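Side-chain contacts in ribosomal protein uL16 3-hydroxylase (Escherichia coli, PDB 4CCL), which hydroxylates an arginine of ribosomal protein uL16, using iron(II), 2-oxoglutarate and molecular oxygen: residues K19-L24 and W142-K147; L7-F12 and R98-L103; G307-L312 and Y319-K324. All blocks are in the same frame, centred on the assembly; numbering follows the deposited sequence.

Contact 1. Residues K19-L24 and W142-K147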
# COMPACT_ATOMS: atom_id res chain seq x y z
N LYS B 19 -12.28 27.56 9.35
CA LYS B 19 -12.07 28.17 10.66
C LYS B 19 -13.32 28.15 11.53
O LYS B 19 -13.37 27.44 12.54
CB LYS B 19 -11.57 29.61 10.50
CG LYS B 19 -10.34 29.74 9.62
CD LYS B 19 -9.94 31.19 9.43
CE LYS B 19 -8.98 31.33 8.26
NZ LYS B 19 -9.66 31.04 6.96
N ARG B 20 -14.32 28.93 11.14
CA ARG B 20 -15.54 29.10 11.93
C ARG B 20 -16.78 28.93 11.06
O ARG B 20 -16.77 29.29 9.88
CB ARG B 20 -15.57 30.50 12.55
CG ARG B 20 -14.33 30.87 13.34
CD ARG B 20 -14.11 29.93 14.52
NE ARG B 20 -15.17 30.04 15.51
CZ ARG B 20 -15.30 29.23 16.55
NH1 ARG B 20 -14.43 28.25 16.74
NH2 ARG B 20 -16.30 29.40 17.41
N PRO B 21 -17.85 28.37 11.64
CA PRO B 21 -19.11 28.25 10.92
C PRO B 21 -19.88 29.56 10.83
O PRO B 21 -19.73 30.43 11.69
CB PRO B 21 -19.90 27.24 11.76
CG PRO B 21 -19.37 27.41 13.13
CD PRO B 21 -17.90 27.73 12.97
N VAL B 22 -20.70 29.70 9.79
CA VAL B 22 -21.58 30.86 9.69
C VAL B 22 -22.95 30.49 9.14
O VAL B 22 -23.10 29.47 8.47
CB VAL B 22 -21.01 31.96 8.76
CG1 VAL B 22 -20.83 33.27 9.53
CG2 VAL B 22 -19.71 31.52 8.11
N VAL B 23 -23.94 31.31 9.45
CA VAL B 23 -25.20 31.27 8.74
C VAL B 23 -25.17 32.41 7.75
O VAL B 23 -25.06 33.57 8.13
CB VAL B 23 -26.41 31.44 9.67
CG1 VAL B 23 -27.69 31.51 8.85
CG2 VAL B 23 -26.47 30.31 10.68
N LEU B 24 -25.25 32.08 6.46
CA LEU B 24 -25.29 33.11 5.45
C LEU B 24 -26.74 33.27 5.06
O LEU B 24 -27.33 32.39 4.41
CB LEU B 24 -24.45 32.68 4.24
CG LEU B 24 -23.04 32.17 4.55
CD1 LEU B 24 -22.46 31.42 3.37
CD2 LEU B 24 -22.12 33.31 4.97
N TRP B 142 -31.49 24.54 12.75
CA TRP B 142 -30.11 24.10 12.71
C TRP B 142 -29.34 24.59 13.93
O TRP B 142 -29.47 25.75 14.35
CB TRP B 142 -29.41 24.54 11.42
CG TRP B 142 -29.61 23.58 10.30
CD1 TRP B 142 -30.46 23.71 9.25
CD2 TRP B 142 -28.93 22.32 10.13
NE1 TRP B 142 -30.36 22.61 8.43
CE2 TRP B 142 -29.44 21.76 8.93
CE3 TRP B 142 -27.96 21.64 10.85
CZ2 TRP B 142 -28.99 20.52 8.47
CZ3 TRP B 142 -27.52 20.41 10.38
CH2 TRP B 142 -28.04 19.87 9.20
N ARG B 143 -28.55 23.68 14.48
CA ARG B 143 -27.75 23.93 15.67
C ARG B 143 -26.31 23.48 15.42
O ARG B 143 -26.08 22.39 14.90
CB ARG B 143 -28.34 23.20 16.87
CG ARG B 143 -29.75 23.66 17.24
CD ARG B 143 -30.34 22.87 18.40
NE ARG B 143 -29.60 23.08 19.64
CZ ARG B 143 -28.76 22.20 20.18
NH1 ARG B 143 -28.55 21.04 19.58
NH2 ARG B 143 -28.13 22.49 21.31
N VAL B 144 -25.36 24.33 15.79
CA VAL B 144 -23.95 23.99 15.69
C VAL B 144 -23.26 24.28 17.02
O VAL B 144 -23.42 25.37 17.57
CB VAL B 144 -23.24 24.80 14.58
CG1 VAL B 144 -21.84 24.24 14.34
CG2 VAL B 144 -24.05 24.77 13.30
N GLY B 145 -22.51 23.31 17.52
CA GLY B 145 -21.79 23.50 18.77
C GLY B 145 -20.34 23.88 18.54
O GLY B 145 -19.85 23.85 17.41
N GLU B 146 -19.66 24.25 19.62
CA GLU B 146 -18.25 24.59 19.54
C GLU B 146 -17.46 23.33 19.18
O GLU B 146 -17.93 22.22 19.41
CB GLU B 146 -17.77 25.18 20.87
CG GLU B 146 -16.36 25.76 20.84
CD GLU B 146 -16.16 26.75 19.71
OE1 GLU B 146 -16.50 27.94 19.88
OE2 GLU B 146 -15.64 26.34 18.65
N LYS B 147 -16.26 23.51 18.64
CA LYS B 147 -15.48 22.38 18.18
C LYS B 147 -14.61 21.91 19.33
O LYS B 147 -13.68 22.60 19.76
CB LYS B 147 -14.61 22.81 17.00
CG LYS B 147 -13.54 21.82 16.57
CD LYS B 147 -12.53 22.53 15.68
CE LYS B 147 -11.67 21.57 14.89
NZ LYS B 147 -10.80 22.32 13.94
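Arg-20 reaches across to Glu-146 and takes hold of its carboxylate end-on, with NH1 and NH2 each bonded to a different oxygen. Arg-20 NH2 meets Glu-146 OE1 at 2.9 Å, nearly straight (169° at the hydrogen) and close to the guanidinium plane; the bond falls on the syn lone pair of Glu-146 OE1. The partner bond, Arg-20 NH1 to Glu-146 OE2 at 3.0 Å, is more bent, with the two planes 32° apart. Folds at both chi2 and chi3 bring the arginine's end round to the acid. Glu-146 OE2 takes a second bond on its anti side from the backbone N of Lys-147, so the carboxylate is fixed from its own chain as well as from across the contact. This is the solvent side: Arg-20 is exposed, Glu-146 partly so, and both also touch a crystal neighbour.

Inward the chemistry changes. Pro-21 CG and Val-144 CG1 pack at 4.2 Å, the ring and the branched side chain meeting obliquely. Val-144 carries CG1 anti to its backbone N (chi1 -170°), which sets that methyl facing the proline. The pair is thin by itself, but Phe-185 lies against Pro-21 as well as the ion pair, and Leu-179 against Val-144. Val-144 also stands about 4 Å from the side chain of His-187, an iron ligand. Here the residues leading into edge strand 22-24 of the larger sheet meet the end of strand 140-145, the middle strand of the smaller one, as in the double-stranded beta-helix of the JmjC and cupin oxygenases.

Contact 2. Residues L7-F12 and R98-L103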
# COMPACT_ATOMS: atom_id res chain seq x y z
N LEU B 7 -22.87 35.77 -1.47
CA LEU B 7 -21.77 35.76 -0.52
C LEU B 7 -20.65 36.72 -0.92
O LEU B 7 -20.38 36.90 -2.11
CB LEU B 7 -21.23 34.33 -0.38
CG LEU B 7 -20.11 33.99 0.60
CD1 LEU B 7 -20.36 34.62 1.96
CD2 LEU B 7 -19.97 32.48 0.74
N ASN B 8 -20.01 37.33 0.07
CA ASN B 8 -18.81 38.11 -0.17
C ASN B 8 -17.66 37.15 0.04
O ASN B 8 -17.39 36.72 1.16
CB ASN B 8 -18.75 39.28 0.82
CG ASN B 8 -17.49 40.11 0.69
OD1 ASN B 8 -16.70 39.94 -0.24
ND2 ASN B 8 -17.29 41.03 1.63
N TRP B 9 -17.01 36.79 -1.06
CA TRP B 9 -15.99 35.73 -1.05
C TRP B 9 -14.67 36.02 -0.33
O TRP B 9 -14.20 35.18 0.43
CB TRP B 9 -15.77 35.15 -2.46
CG TRP B 9 -16.83 34.15 -2.87
CD1 TRP B 9 -17.89 34.38 -3.70
CD2 TRP B 9 -16.93 32.78 -2.46
NE1 TRP B 9 -18.64 33.23 -3.84
CE2 TRP B 9 -18.07 32.23 -3.09
CE3 TRP B 9 -16.16 31.95 -1.63
CZ2 TRP B 9 -18.46 30.91 -2.91
CZ3 TRP B 9 -16.55 30.64 -1.45
CH2 TRP B 9 -17.69 30.13 -2.09
N PRO B 10 -14.04 37.18 -0.60
CA PRO B 10 -12.77 37.45 0.09
C PRO B 10 -12.92 37.41 1.61
O PRO B 10 -12.11 36.78 2.29
CB PRO B 10 -12.43 38.87 -0.36
CG PRO B 10 -13.06 38.99 -1.70
CD PRO B 10 -14.33 38.20 -1.63
N ASP B 11 -13.97 38.05 2.11
CA ASP B 11 -14.24 38.08 3.54
C ASP B 11 -14.46 36.68 4.11
O ASP B 11 -14.00 36.37 5.21
CB ASP B 11 -15.46 38.96 3.84
CG ASP B 11 -15.92 38.83 5.28
OD1 ASP B 11 -15.19 39.30 6.18
OD2 ASP B 11 -17.00 38.26 5.51
N PHE B 12 -15.17 35.85 3.36
CA PHE B 12 -15.50 34.50 3.80
C PHE B 12 -14.25 33.63 3.86
O PHE B 12 -13.98 32.99 4.88
CB PHE B 12 -16.53 33.87 2.86
CG PHE B 12 -16.81 32.43 3.18
CD1 PHE B 12 -17.73 32.09 4.16
CD2 PHE B 12 -16.17 31.41 2.48
CE1 PHE B 12 -18.00 30.77 4.45
CE2 PHE B 12 -16.44 30.09 2.77
CZ PHE B 12 -17.35 29.76 3.75
N ARG B 98 -22.15 25.19 -9.41
CA ARG B 98 -21.41 26.26 -10.11
C ARG B 98 -20.98 27.49 -9.29
O ARG B 98 -19.85 27.95 -9.43
CB ARG B 98 -22.14 26.69 -11.39
CG ARG B 98 -21.91 25.75 -12.57
CD ARG B 98 -22.51 26.31 -13.86
NE ARG B 98 -23.95 26.08 -13.96
CZ ARG B 98 -24.85 27.02 -14.22
NH1 ARG B 98 -24.47 28.28 -14.41
NH2 ARG B 98 -26.14 26.71 -14.30
N PRO B 99 -21.88 28.04 -8.44
CA PRO B 99 -21.47 29.21 -7.65
C PRO B 99 -20.29 28.96 -6.70
O PRO B 99 -19.65 29.92 -6.26
CB PRO B 99 -22.73 29.54 -6.84
CG PRO B 99 -23.84 29.02 -7.66
CD PRO B 99 -23.32 27.78 -8.31
N PHE B 100 -19.99 27.70 -6.41
CA PHE B 100 -18.97 27.36 -5.42
C PHE B 100 -17.57 27.18 -6.02
O PHE B 100 -16.64 26.77 -5.33
CB PHE B 100 -19.40 26.16 -4.58
CG PHE B 100 -20.60 26.43 -3.72
CD1 PHE B 100 -20.46 27.02 -2.47
CD2 PHE B 100 -21.87 26.12 -4.17
CE1 PHE B 100 -21.56 27.27 -1.68
CE2 PHE B 100 -22.98 26.37 -3.39
CZ PHE B 100 -22.82 26.95 -2.14
N ARG B 101 -17.45 27.46 -7.31
CA ARG B 101 -16.16 27.38 -8.00
C ARG B 101 -15.14 28.40 -7.51
O ARG B 101 -13.97 28.36 -7.90
CB ARG B 101 -16.36 27.48 -9.51
CG ARG B 101 -17.12 26.30 -10.08
CD ARG B 101 -16.58 25.89 -11.45
NE ARG B 101 -16.65 24.46 -11.82
CZ ARG B 101 -17.54 23.55 -11.43
NH1 ARG B 101 -18.54 23.83 -10.60
NH2 ARG B 101 -17.43 22.32 -11.89
N GLU B 102 -15.57 29.33 -6.65
CA GLU B 102 -14.64 30.21 -5.95
C GLU B 102 -13.71 29.42 -5.03
O GLU B 102 -12.70 29.93 -4.55
CB GLU B 102 -15.41 31.27 -5.15
CG GLU B 102 -16.19 32.25 -6.02
CD GLU B 102 -15.29 33.16 -6.82
OE1 GLU B 102 -14.09 33.29 -6.47
OE2 GLU B 102 -15.78 33.76 -7.81
N LEU B 103 -14.06 28.15 -4.81
CA LEU B 103 -13.23 27.20 -4.08
C LEU B 103 -12.80 26.14 -5.10
O LEU B 103 -13.51 25.90 -6.07
CB LEU B 103 -14.04 26.57 -2.95
CG LEU B 103 -14.34 27.45 -1.73
CD1 LEU B 103 -15.48 26.88 -0.91
CD2 LEU B 103 -13.09 27.62 -0.88
O HOH W 1 -20.36 32.30 -6.54
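Trp-9, on the first helix (9-15), lays its indole against the loop that leads to strand 108-116 of the JmjC fold, where Glu-102 gives the largest share of the meeting, through a CH-pi contact. Glu-102 CG sits 3.4 Å from the centroid of the five-membered ring, only 8° off its normal. Beside it Glu-102 CB, 3.4 Å from Trp-9 CD2, covers the middle of the same face. A bend at chi2 (-68°) turns the carboxylate, whose plane lies 36° from that of the indole. The opposite face is met nearer its rim by Leu-7 CD2, 4.1 Å above the plane, so the ring is held between a methylene chain and a leucine methyl.

Phe-100 comes at the ring's edge, its CD1 4.2 Å from Trp-9 CH2, while its own ring also meets that of Phe-132 on the larger sheet. Exchanging Trp-9 for an alanine would probably open a gap between helix and loop and rob the Glu-102 methylenes of the aromatic face they rest on. Leu-103 runs at about a right angle to the indole and approaches the six-membered ring obliquely, its CG 3.9 Å from Trp-9 CZ3.

Contact 3. Residues G307-L312 and Y319-K324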
# COMPACT_ATOMS: atom_id res chain seq x y z
N GLY B 307 -22.52 15.06 -15.33
CA GLY B 307 -22.62 15.61 -13.99
C GLY B 307 -21.81 14.84 -12.97
O GLY B 307 -21.93 13.62 -12.85
N GLY B 308 -20.95 15.55 -12.25
CA GLY B 308 -20.13 14.95 -11.22
C GLY B 308 -18.78 14.48 -11.70
O GLY B 308 -17.93 14.09 -10.90
N LEU B 309 -18.57 14.50 -13.01
CA LEU B 309 -17.30 14.07 -13.58
C LEU B 309 -16.22 15.10 -13.28
O LEU B 309 -16.38 16.28 -13.56
CB LEU B 309 -17.40 13.86 -15.09
CG LEU B 309 -16.19 13.19 -15.75
CD1 LEU B 309 -16.48 11.72 -16.04
CD2 LEU B 309 -15.75 13.92 -17.00
N ARG B 310 -15.11 14.63 -12.71
CA ARG B 310 -14.05 15.53 -12.27
C ARG B 310 -12.95 15.66 -13.32
O ARG B 310 -12.37 14.67 -13.76
CB ARG B 310 -13.48 15.06 -10.93
CG ARG B 310 -14.53 15.06 -9.82
CD ARG B 310 -14.15 14.16 -8.64
NE ARG B 310 -12.96 14.63 -7.94
CZ ARG B 310 -12.95 15.65 -7.09
NH1 ARG B 310 -14.06 16.32 -6.84
NH2 ARG B 310 -11.82 16.00 -6.49
N VAL B 311 -12.67 16.90 -13.71
CA VAL B 311 -11.60 17.19 -14.65
C VAL B 311 -10.64 18.19 -14.02
O VAL B 311 -11.01 19.33 -13.74
CB VAL B 311 -12.15 17.77 -15.97
CG1 VAL B 311 -11.05 17.86 -17.01
CG2 VAL B 311 -13.29 16.92 -16.48
N LEU B 312 -9.40 17.76 -13.79
CA LEU B 312 -8.46 18.57 -13.02
C LEU B 312 -7.13 18.73 -13.73
O LEU B 312 -6.62 17.80 -14.34
CB LEU B 312 -8.25 17.95 -11.64
CG LEU B 312 -9.53 17.78 -10.83
CD1 LEU B 312 -9.30 16.89 -9.63
CD2 LEU B 312 -10.09 19.13 -10.41
N TYR B 319 -6.62 15.54 -16.10
CA TYR B 319 -7.12 14.24 -15.68
C TYR B 319 -8.63 14.24 -15.59
O TYR B 319 -9.22 15.04 -14.87
CB TYR B 319 -6.51 13.83 -14.34
CG TYR B 319 -5.00 13.76 -14.34
CD1 TYR B 319 -4.24 14.89 -14.10
CD2 TYR B 319 -4.34 12.56 -14.58
CE1 TYR B 319 -2.86 14.84 -14.10
CE2 TYR B 319 -2.96 12.50 -14.58
CZ TYR B 319 -2.22 13.64 -14.34
OH TYR B 319 -0.85 13.58 -14.34
N ALA B 320 -9.26 13.35 -16.35
CA ALA B 320 -10.71 13.19 -16.31
C ALA B 320 -11.08 11.79 -15.82
O ALA B 320 -10.84 10.80 -16.53
CB ALA B 320 -11.31 13.45 -17.68
N ASN B 321 -11.66 11.72 -14.63
CA ASN B 321 -12.15 10.46 -14.06
C ASN B 321 -11.08 9.36 -14.03
O ASN B 321 -11.32 8.23 -14.44
CB ASN B 321 -13.42 10.01 -14.79
CG ASN B 321 -14.10 8.82 -14.14
OD1 ASN B 321 -14.54 8.89 -12.99
ND2 ASN B 321 -14.18 7.71 -14.87
N GLY B 322 -9.90 9.72 -13.55
CA GLY B 322 -8.82 8.75 -13.40
C GLY B 322 -7.88 8.64 -14.58
O GLY B 322 -6.77 8.13 -14.45
N GLU B 323 -8.33 9.11 -15.74
CA GLU B 323 -7.54 8.98 -16.96
C GLU B 323 -6.83 10.27 -17.34
O GLU B 323 -7.43 11.34 -17.39
CB GLU B 323 -8.42 8.50 -18.11
CG GLU B 323 -9.06 7.15 -17.87
CD GLU B 323 -10.37 6.99 -18.62
OE1 GLU B 323 -10.66 7.84 -19.49
OE2 GLU B 323 -11.11 6.03 -18.33
N LYS B 324 -5.53 10.15 -17.62
CA LYS B 324 -4.73 11.29 -18.02
C LYS B 324 -4.96 11.63 -19.48
O LYS B 324 -4.79 10.78 -20.36
CB LYS B 324 -3.24 11.00 -17.78
CG LYS B 324 -2.30 12.09 -18.27
CD LYS B 324 -0.85 11.63 -18.17
CE LYS B 324 0.08 12.52 -18.96
NZ LYS B 324 1.39 11.86 -19.22
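Tyr-319 turns the edge of its ring, not a face, to the neighbouring strand: Leu-312 O lies near the ring plane, 3.8 Å from Tyr-319 CD1. The flat end of Arg-310 leads away from the contact, its three nitrogens bonding to the carbonyls of Trp-106, Ile-108 and Ile-272, a set of acceptors that fixes its rotation, and the amide of Asn-321 is likewise held from outside, ND2 bonding to Tyr-368 OH. Asn-321 CB instead meets Leu-309 CD1 at 3.7 Å, the two side chains crossing at about a right angle.

The backbones do the joining. Leu-312 and Tyr-319 form a hydrogen-bonded antiparallel pair, N to O at 2.9 Å in both directions, and Asn-321 N gives a longer bond of 3.2 Å to Arg-310 O, almost in line with the carbonyl (163°). Val-311 and Ala-320, a non-hydrogen-bonded pair, share a face, on which Val-311 packs against Trp-369, with Val-311 CG2 4.2 Å from Ala-320 CB. Leu-312 and Tyr-319 point to the other face, where both touch helix 263-272, the tyrosine through Gln-266. Beyond Ala-320 the chain reverses through a type I' turn ending at Glu-323. Two antiparallel strands with a third turning back beside them make a small three-stranded meander, consistent with the sheet of the ROXA-like winged-helix region.

How the contacts relate
From the N terminus, residues 7-12 open contact 2 and residues 19-24 open contact 1 a few residues later. The chain then runs through three strands of the larger sheet before 98-103 closes contact 2 and 142-147 closes contact 1. The two loops therefore cross rather than nest. They also touch: Leu-7 CD1 packs on Leu-24 CD2 at 3.7 Å, linking the first helix and first strand, which contacts 2 and 1 respectively tie to later parts of the JmjC fold. Contact 3 follows in series as a short hairpin closure in the winged-helix region toward the C-terminal end. It lies about 20 Å from contact 1 but about 6 Å from contact 2, nearest atoms in each case.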